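Peptidoglycan D,D-transpeptidase FtsI (Yersinia pestis, PDB 6SYN) probably cross-links peptidoglycan during cell division as a class B penicillin-binding D,D-transpeptidase, and binds beta-lactam antibiotics in its active-site pocket. Local coordinates at residues 207-212 with 216-221; 332-335 with 340-343; 373-378 with 387-392. All coordinates share one frame; numbering follows the deposited sequence.

Contact 1: residues 207-212 with 216-221; sequences AVLVDV and EVLAMA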
loop_
_atom_site.group_PDB
_atom_site.type_symbol
_atom_site.label_atom_id
_atom_site.label_comp_id
_atom_site.label_asym_id
_atom_site.label_seq_id
_atom_site.Cartn_x
_atom_site.Cartn_y
_atom_site.Cartn_z
ATOM N N ALA A 207 -1.646 1.419 -3.017
ATOM C CA ALA A 207 -2.713 0.518 -3.496
ATOM C C ALA A 207 -2.447 -0.871 -2.919
ATOM O O ALA A 207 -1.309 -1.362 -3.079
ATOM C CB ALA A 207 -2.739 0.495 -5.003
ATOM N N VAL A 208 -3.440 -1.452 -2.242
ATOM C CA VAL A 208 -3.388 -2.857 -1.745
ATOM C C VAL A 208 -4.519 -3.641 -2.417
ATOM O O VAL A 208 -5.669 -3.158 -2.398
ATOM C CB VAL A 208 -3.459 -2.928 -0.208
ATOM C CG1 VAL A 208 -3.385 -4.365 0.291
ATOM C CG2 VAL A 208 -2.371 -2.090 0.439
ATOM N N LEU A 209 -4.171 -4.796 -2.992
ATOM C CA LEU A 209 -5.096 -5.757 -3.644
ATOM C C LEU A 209 -5.021 -7.094 -2.899
ATOM O O LEU A 209 -3.922 -7.680 -2.842
ATOM C CB LEU A 209 -4.675 -5.936 -5.104
ATOM C CG LEU A 209 -5.588 -6.825 -5.943
ATOM C CD1 LEU A 209 -6.864 -6.089 -6.313
ATOM C CD2 LEU A 209 -4.861 -7.309 -7.189
ATOM N N VAL A 210 -6.156 -7.568 -2.382
ATOM C CA VAL A 210 -6.243 -8.798 -1.543
ATOM C C VAL A 210 -7.247 -9.763 -2.178
ATOM O O VAL A 210 -8.324 -9.312 -2.606
ATOM C CB VAL A 210 -6.632 -8.458 -0.094
ATOM C CG1 VAL A 210 -6.726 -9.708 0.774
ATOM C CG2 VAL A 210 -5.671 -7.446 0.512
ATOM N N ASP A 211 -6.874 -11.042 -2.233
ATOM C CA ASP A 211 -7.771 -12.166 -2.585
ATOM C C ASP A 211 -8.822 -12.286 -1.480
ATOM O O ASP A 211 -8.440 -12.423 -0.302
ATOM C CB ASP A 211 -6.982 -13.465 -2.751
ATOM C CG ASP A 211 -7.691 -14.498 -3.604
ATOM O OD1 ASP A 211 -8.838 -14.853 -3.265
ATOM O OD2 ASP A 211 -7.097 -14.925 -4.611
ATOM N N VAL A 212 -10.096 -12.243 -1.859
ATOM C CA VAL A 212 -11.269 -12.248 -0.935
ATOM C C VAL A 212 -11.364 -13.602 -0.205
ATOM O O VAL A 212 -11.802 -13.617 0.965
ATOM C CB VAL A 212 -12.535 -11.908 -1.746
ATOM C CG1 VAL A 212 -13.814 -12.173 -0.972
ATOM C CG2 VAL A 212 -12.494 -10.471 -2.252
ATOM N N GLU A 216 -4.701 -13.802 0.682
ATOM C CA GLU A 216 -3.381 -13.569 0.052
ATOM C C GLU A 216 -3.306 -12.111 -0.423
ATOM O O GLU A 216 -4.332 -11.597 -0.932
ATOM C CB GLU A 216 -3.194 -14.534 -1.114
ATOM C CG GLU A 216 -2.952 -15.965 -0.690
ATOM C CD GLU A 216 -2.925 -16.912 -1.873
ATOM O OE1 GLU A 216 -3.983 -17.085 -2.510
ATOM O OE2 GLU A 216 -1.843 -17.436 -2.181
ATOM N N VAL A 217 -2.146 -11.469 -0.241
ATOM C CA VAL A 217 -1.838 -10.124 -0.805
ATOM C C VAL A 217 -1.301 -10.339 -2.220
ATOM O O VAL A 217 -0.159 -10.820 -2.341
ATOM C CB VAL A 217 -0.831 -9.338 0.055
ATOM C CG1 VAL A 217 -0.539 -7.975 -0.555
ATOM C CG2 VAL A 217 -1.290 -9.193 1.502
ATOM N N LEU A 218 -2.116 -10.015 -3.228
ATOM C CA LEU A 218 -1.818 -10.197 -4.672
ATOM C C LEU A 218 -0.987 -9.019 -5.186
ATOM O O LEU A 218 -0.200 -9.223 -6.132
ATOM C CB LEU A 218 -3.141 -10.318 -5.437
ATOM C CG LEU A 218 -3.947 -11.577 -5.127
ATOM C CD1 LEU A 218 -5.344 -11.508 -5.723
ATOM C CD2 LEU A 218 -3.215 -12.822 -5.611
ATOM N N ALA A 219 -1.176 -7.829 -4.612
ATOM C CA ALA A 219 -0.440 -6.604 -4.995
ATOM C C ALA A 219 -0.349 -5.655 -3.798
ATOM O O ALA A 219 -1.341 -5.538 -3.062
ATOM C CB ALA A 219 -1.117 -5.957 -6.175
ATOM N N MET A 220 0.806 -5.005 -3.632
ATOM C CA MET A 220 1.077 -4.005 -2.567
ATOM C C MET A 220 2.137 -3.019 -3.076
ATOM O O MET A 220 3.341 -3.354 -3.021
ATOM C CB MET A 220 1.571 -4.704 -1.297
ATOM C CG MET A 220 1.674 -3.793 -0.091
ATOM S SD MET A 220 2.532 -4.614 1.271
ATOM C CE MET A 220 1.144 -5.146 2.269
ATOM N N ALA A 221 1.704 -1.852 -3.559
ATOM C CA ALA A 221 2.567 -0.845 -4.217
ATOM C C ALA A 221 2.464 0.503 -3.498
ATOM O O ALA A 221 1.432 0.776 -2.860
ATOM C CB ALA A 221 2.191 -0.718 -5.669
#
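Leu209 and Ala219 pair at the middle of an antiparallel beta hairpin, strands 204-211 and 217-223, which carries a classic beta bulge and belongs to the five-stranded sheet of the transpeptidase domain. The two strand segments run at 174°, their axes close together. Leu209 N donates to Ala219 O at 2.9 Å, with an angle of 177° at the hydrogen. On the same residue, Leu209 O accepts from two amides, Leu218 N at 3.0 Å and Ala219 N at 3.3 Å. Two residues therefore face one, and the register slips so that Val210 lies across from Val217.

The tight packing is on the face of Ala207, Leu209, Ala219 and Ala221, which helix 183-199 covers. There the CB atoms of Leu209 and Ala219 meet at 3.7 Å. With CG trans to its own amide nitrogen (chi1 -176°), Leu209 also brings CD2 to 3.9 Å from Leu218 CB. Val208 and Met220, on the face turned to helices 242-245 and 370-381, touch each other more loosely.

The solvent side is the turn end, where Asp211 is partly exposed, although Leu218 CD1 still packs 3.9 Å from Asp211 CB. Asp211 OD2 and Glu216 OE1 stand 4.3 Å apart, and their like charges would be expected to repel. Each carboxylate, however, is engaged: Asp211 OD1 by Asn213 N, Glu216 OE1 by the Thr214 hydroxyl, and Glu216 OE2 by a salt bridge to Arg22. The last rung of the hairpin is Asp211 N donating to Glu216 O at 2.9 Å.

Contact 2: residues 332-335 with 340-343; sequences KATN and GESS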
loop_
_atom_site.group_PDB
_atom_site.type_symbol
_atom_site.label_atom_id
_atom_site.label_comp_id
_atom_site.label_asym_id
_atom_site.label_seq_id
_atom_site.Cartn_x
_atom_site.Cartn_y
_atom_site.Cartn_z
ATOM N N LYS A 332 -5.921 -4.161 15.129
ATOM C CA LYS A 332 -5.403 -5.548 15.216
ATOM C C LYS A 332 -4.229 -5.721 14.254
ATOM O O LYS A 332 -4.327 -5.251 13.104
ATOM C CB LYS A 332 -6.508 -6.547 14.872
ATOM C CG LYS A 332 -7.570 -6.748 15.943
ATOM C CD LYS A 332 -8.669 -7.669 15.475
ATOM C CE LYS A 332 -9.813 -7.790 16.458
ATOM N NZ LYS A 332 -10.880 -8.684 15.945
ATOM N N ALA A 333 -3.177 -6.407 14.708
ATOM C CA ALA A 333 -1.968 -6.700 13.907
ATOM C C ALA A 333 -2.384 -7.453 12.640
ATOM O O ALA A 333 -3.376 -8.197 12.688
ATOM C CB ALA A 333 -0.960 -7.475 14.720
ATOM N N THR A 334 -1.665 -7.213 11.543
ATOM C CA THR A 334 -1.878 -7.848 10.215
ATOM C C THR A 334 -0.977 -9.094 10.142
ATOM O O THR A 334 -1.322 -10.022 9.392
ATOM C CB THR A 334 -1.746 -6.774 9.125
ATOM O OG1 THR A 334 -0.524 -6.061 9.323
ATOM C CG2 THR A 334 -2.891 -5.782 9.149
ATOM N N ASN A 335 0.095 -9.124 10.945
ATOM C CA ASN A 335 0.936 -10.309 11.279
ATOM C C ASN A 335 1.678 -10.851 10.046
ATOM O O ASN A 335 1.778 -12.090 9.932
ATOM C CB ASN A 335 0.117 -11.438 11.916
ATOM C CG ASN A 335 -0.508 -11.073 13.246
ATOM O OD1 ASN A 335 -1.678 -11.364 13.479
ATOM N ND2 ASN A 335 0.260 -10.454 14.131
ATOM N N GLY A 340 8.627 -2.666 10.636
ATOM C CA GLY A 340 7.838 -1.443 10.890
ATOM C C GLY A 340 6.338 -1.667 10.742
ATOM O O GLY A 340 5.593 -0.668 10.734
ATOM N N GLU A 341 5.893 -2.923 10.640
ATOM C CA GLU A 341 4.465 -3.266 10.425
ATOM C C GLU A 341 3.653 -2.835 11.650
ATOM O O GLU A 341 3.840 -3.441 12.714
ATOM C CB GLU A 341 4.298 -4.760 10.159
ATOM C CG GLU A 341 2.873 -5.147 9.814
ATOM C CD GLU A 341 2.729 -6.565 9.290
ATOM O OE1 GLU A 341 1.581 -7.048 9.201
ATOM O OE2 GLU A 341 3.768 -7.182 8.977
ATOM N N SER A 342 2.775 -1.841 11.476
ATOM C CA SER A 342 1.965 -1.204 12.546
ATOM C C SER A 342 0.541 -1.775 12.583
ATOM O O SER A 342 0.020 -2.197 11.520
ATOM C CB SER A 342 1.931 0.289 12.369
ATOM O OG SER A 342 1.105 0.894 13.355
ATOM N N SER A 343 -0.064 -1.754 13.775
ATOM C CA SER A 343 -1.477 -2.127 14.045
ATOM C C SER A 343 -2.311 -0.863 14.282
ATOM O O SER A 343 -3.478 -1.001 14.696
ATOM C CB SER A 343 -1.567 -3.068 15.218
ATOM O OG SER A 343 -1.420 -2.366 16.442
HETATM O O HOH W 1 -0.099 -4.738 12.188
HETATM O O HOH W 2 -0.072 -3.335 8.838
#
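Thr334 and Glu341 meet because their torsions converge: chi1 of 51° sets Thr334 OG1 between its backbone N and carbonyl carbon, while Glu341 CG is trans to its amide nitrogen (chi1 -175°) and the chain beyond runs extended. The glutamate thus spans the loop and brings OE1 to the threonine hydroxyl, which is modelled as donating to it, though the 2.3 Å between Thr334 OG1 and Glu341 OE1 is doubtfully short. The same carboxylate gathers amides of the intervening turn, OE1 taking Leu336 N and OE2 taking Leu338 N, and these two bonds bridge the bend of the loop.

Water completes the junction. One molecule donates both to Thr334 OG1, at 2.8 Å, and to Ser342 O, at 2.9 Å; a second accepts from Thr334 N at 3.0 Å and reaches Ser342 O by a weak bond. Farther along, Ser343 CB rests 3.7 Å from Ala333 N, a plain van der Waals contact.

In sequence the loop runs between helices 319-327 and 354-360; it is largely at the surface, with Thr334 buried against helix 370-381, where it touches Leu371, Gln372 and Arg375, and Gln372 NE2 bonds to Lys332 O.

Contact 3: residues 373-378 with 387-392; sequences LARVYA and RPLSIT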
loop_
_atom_site.group_PDB
_atom_site.type_symbol
_atom_site.label_atom_id
_atom_site.label_comp_id
_atom_site.label_asym_id
_atom_site.label_seq_id
_atom_site.Cartn_x
_atom_site.Cartn_y
_atom_site.Cartn_z
ATOM N N LEU A 373 -7.089 -1.643 6.020
ATOM C CA LEU A 373 -8.308 -1.212 5.280
ATOM C C LEU A 373 -8.640 -2.229 4.176
ATOM O O LEU A 373 -9.835 -2.459 3.932
ATOM C CB LEU A 373 -8.073 0.191 4.710
ATOM C CG LEU A 373 -9.280 0.842 4.033
ATOM C CD1 LEU A 373 -10.453 0.959 4.995
ATOM C CD2 LEU A 373 -8.920 2.217 3.478
ATOM N N ALA A 374 -7.618 -2.808 3.537
ATOM C CA ALA A 374 -7.767 -3.827 2.473
ATOM C C ALA A 374 -8.426 -5.071 3.068
ATOM O O ALA A 374 -9.310 -5.647 2.410
ATOM C CB ALA A 374 -6.428 -4.152 1.862
ATOM N N ARG A 375 -8.024 -5.447 4.284
ATOM C CA ARG A 375 -8.569 -6.632 4.991
ATOM C C ARG A 375 -10.039 -6.383 5.360
ATOM O O ARG A 375 -10.826 -7.341 5.253
ATOM C CB ARG A 375 -7.717 -6.969 6.213
ATOM C CG ARG A 375 -8.059 -8.320 6.828
ATOM C CD ARG A 375 -7.338 -8.594 8.130
ATOM N NE ARG A 375 -7.328 -7.430 9.002
ATOM C CZ ARG A 375 -6.436 -7.204 9.958
ATOM N NH1 ARG A 375 -5.465 -8.072 10.191
ATOM N NH2 ARG A 375 -6.520 -6.103 10.684
ATOM N N VAL A 376 -10.407 -5.164 5.766
ATOM C CA VAL A 376 -11.834 -4.793 6.009
ATOM C C VAL A 376 -12.634 -5.127 4.739
ATOM O O VAL A 376 -13.637 -5.853 4.834
ATOM C CB VAL A 376 -11.996 -3.318 6.429
ATOM C CG1 VAL A 376 -13.449 -2.869 6.383
ATOM C CG2 VAL A 376 -11.413 -3.054 7.809
ATOM N N TYR A 377 -12.175 -4.658 3.581
ATOM C CA TYR A 377 -12.897 -4.782 2.289
ATOM C C TYR A 377 -12.825 -6.232 1.785
ATOM O O TYR A 377 -13.800 -6.663 1.130
ATOM C CB TYR A 377 -12.426 -3.674 1.339
ATOM C CG TYR A 377 -13.138 -2.379 1.626
ATOM C CD1 TYR A 377 -12.763 -1.574 2.690
ATOM C CD2 TYR A 377 -14.269 -2.019 0.912
ATOM C CE1 TYR A 377 -13.445 -0.409 2.994
ATOM C CE2 TYR A 377 -14.970 -0.862 1.206
ATOM C CZ TYR A 377 -14.554 -0.052 2.248
ATOM O OH TYR A 377 -15.251 1.086 2.540
ATOM N N ALA A 378 -11.755 -6.970 2.115
ATOM C CA ALA A 378 -11.606 -8.424 1.850
ATOM C C ALA A 378 -12.627 -9.218 2.680
ATOM O O ALA A 378 -13.092 -10.279 2.198
ATOM C CB ALA A 378 -10.198 -8.868 2.154
ATOM N N ARG A 387 -10.639 -13.307 7.275
ATOM C CA ARG A 387 -9.528 -14.249 6.971
ATOM C C ARG A 387 -8.193 -13.575 7.279
ATOM O O ARG A 387 -8.055 -12.366 7.137
ATOM C CB ARG A 387 -9.612 -14.719 5.515
ATOM C CG ARG A 387 -10.190 -16.122 5.372
ATOM C CD ARG A 387 -10.196 -16.664 3.955
ATOM N NE ARG A 387 -11.357 -16.164 3.238
ATOM C CZ ARG A 387 -12.528 -16.785 3.125
ATOM N NH1 ARG A 387 -13.507 -16.201 2.455
ATOM N NH2 ARG A 387 -12.725 -17.976 3.660
ATOM N N PRO A 388 -7.183 -14.329 7.763
ATOM C CA PRO A 388 -5.826 -13.801 7.903
ATOM C C PRO A 388 -5.107 -13.516 6.575
ATOM O O PRO A 388 -5.294 -14.240 5.616
ATOM C CB PRO A 388 -5.048 -14.891 8.662
ATOM C CG PRO A 388 -5.894 -16.148 8.558
ATOM C CD PRO A 388 -7.314 -15.696 8.287
ATOM N N LEU A 389 -4.261 -12.484 6.588
ATOM C CA LEU A 389 -3.403 -12.054 5.453
ATOM C C LEU A 389 -2.172 -12.965 5.354
ATOM O O LEU A 389 -1.824 -13.579 6.373
ATOM C CB LEU A 389 -2.989 -10.602 5.703
ATOM C CG LEU A 389 -4.128 -9.584 5.725
ATOM C CD1 LEU A 389 -3.740 -8.349 6.524
ATOM C CD2 LEU A 389 -4.538 -9.201 4.310
ATOM N N SER A 390 -1.541 -13.045 4.174
ATOM C CA SER A 390 -0.170 -13.600 3.985
ATOM C C SER A 390 0.491 -12.996 2.732
ATOM O O SER A 390 -0.258 -12.634 1.801
ATOM C CB SER A 390 -0.186 -15.117 3.953
ATOM O OG SER A 390 -0.887 -15.610 2.823
ATOM N N ILE A 391 1.833 -12.876 2.731
ATOM C CA ILE A 391 2.665 -12.435 1.560
ATOM C C ILE A 391 3.311 -13.656 0.895
ATOM O O ILE A 391 4.155 -13.441 0.001
ATOM C CB ILE A 391 3.766 -11.387 1.882
ATOM C CG1 ILE A 391 4.116 -11.274 3.368
ATOM C CG2 ILE A 391 3.421 -10.029 1.283
ATOM C CD1 ILE A 391 4.919 -12.439 3.901
ATOM N N THR A 392 2.955 -14.881 1.296
ATOM C CA THR A 392 3.484 -16.134 0.685
ATOM C C THR A 392 2.316 -16.950 0.125
ATOM O O THR A 392 1.231 -16.913 0.723
ATOM C CB THR A 392 4.354 -16.920 1.677
ATOM O OG1 THR A 392 3.563 -17.336 2.792
ATOM C CG2 THR A 392 5.535 -16.108 2.163
HETATM O O HOH W 3 -4.283 -10.499 9.064
#
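Helix 370-381, which lies against the central sheet of the transpeptidase domain, meets the loop after strand 385-386 through Arg375, packed on the Leu389 side chain and the Arg387 carbonyl. The arginine leaves the helix with its first two torsions trans, which carries CG and CD out to the loop; the bend at chi3 (43°) then turns the guanidinium toward residues 332-335. Arg375 CD lies 3.9 Å from Leu389 CD1, the two side chains crossing at about a right angle. Arg375 CD is also 4.0 Å from Arg387 O, a van der Waals contact.

No direct hydrogen bond joins the two segments. Instead, one water sits in the guanidinium plane, at its edge, and accepts from Arg375 NH1 at 2.9 Å and from Leu389 N at 3.2 Å. Arg375 NH1 also donates to Ala333 O, and NH2 makes a weak bond to Lys332 O. These bonds probably restrain the rotation of the flat group, and its charge is probably eased by the carbonyls it faces.

Other sides of the helix turn inward. Ala374 and Ala378 lie on strands 204-211 and 471-478, and Tyr377 OH bonds to Thr253 O, next to Ser252 of the beta-lactam pocket. A helix packed on an antiparallel sheet through alanines and larger apolar residues, with helix 183-199 on the other face, fits the helix-sheet-helix layering of the penicillin-recognising transpeptidase fold.

Burial falls from contact 1, which is almost wholly in the core, through the partly buried contact 3 to contact 2 on the surface. The chemistry changes accordingly: backbone bonds and apolar faces in the hairpin, aliphatic packing with a bridging water in 373-378 with 387-392, and a carboxylate, a hydroxyl and waters in 332-335 with 340-343. Contact 3 is the joint between the others. Its helix segment sets Ala374 against Val208 and Val210 of contact 1, and its loop joins the hairpin edge through Ser390 O and Val217 N. Its Arg375 reaches the 332-335 segment. Contacts 1 and 2 do not touch, their nearest atoms being about 7 Å apart.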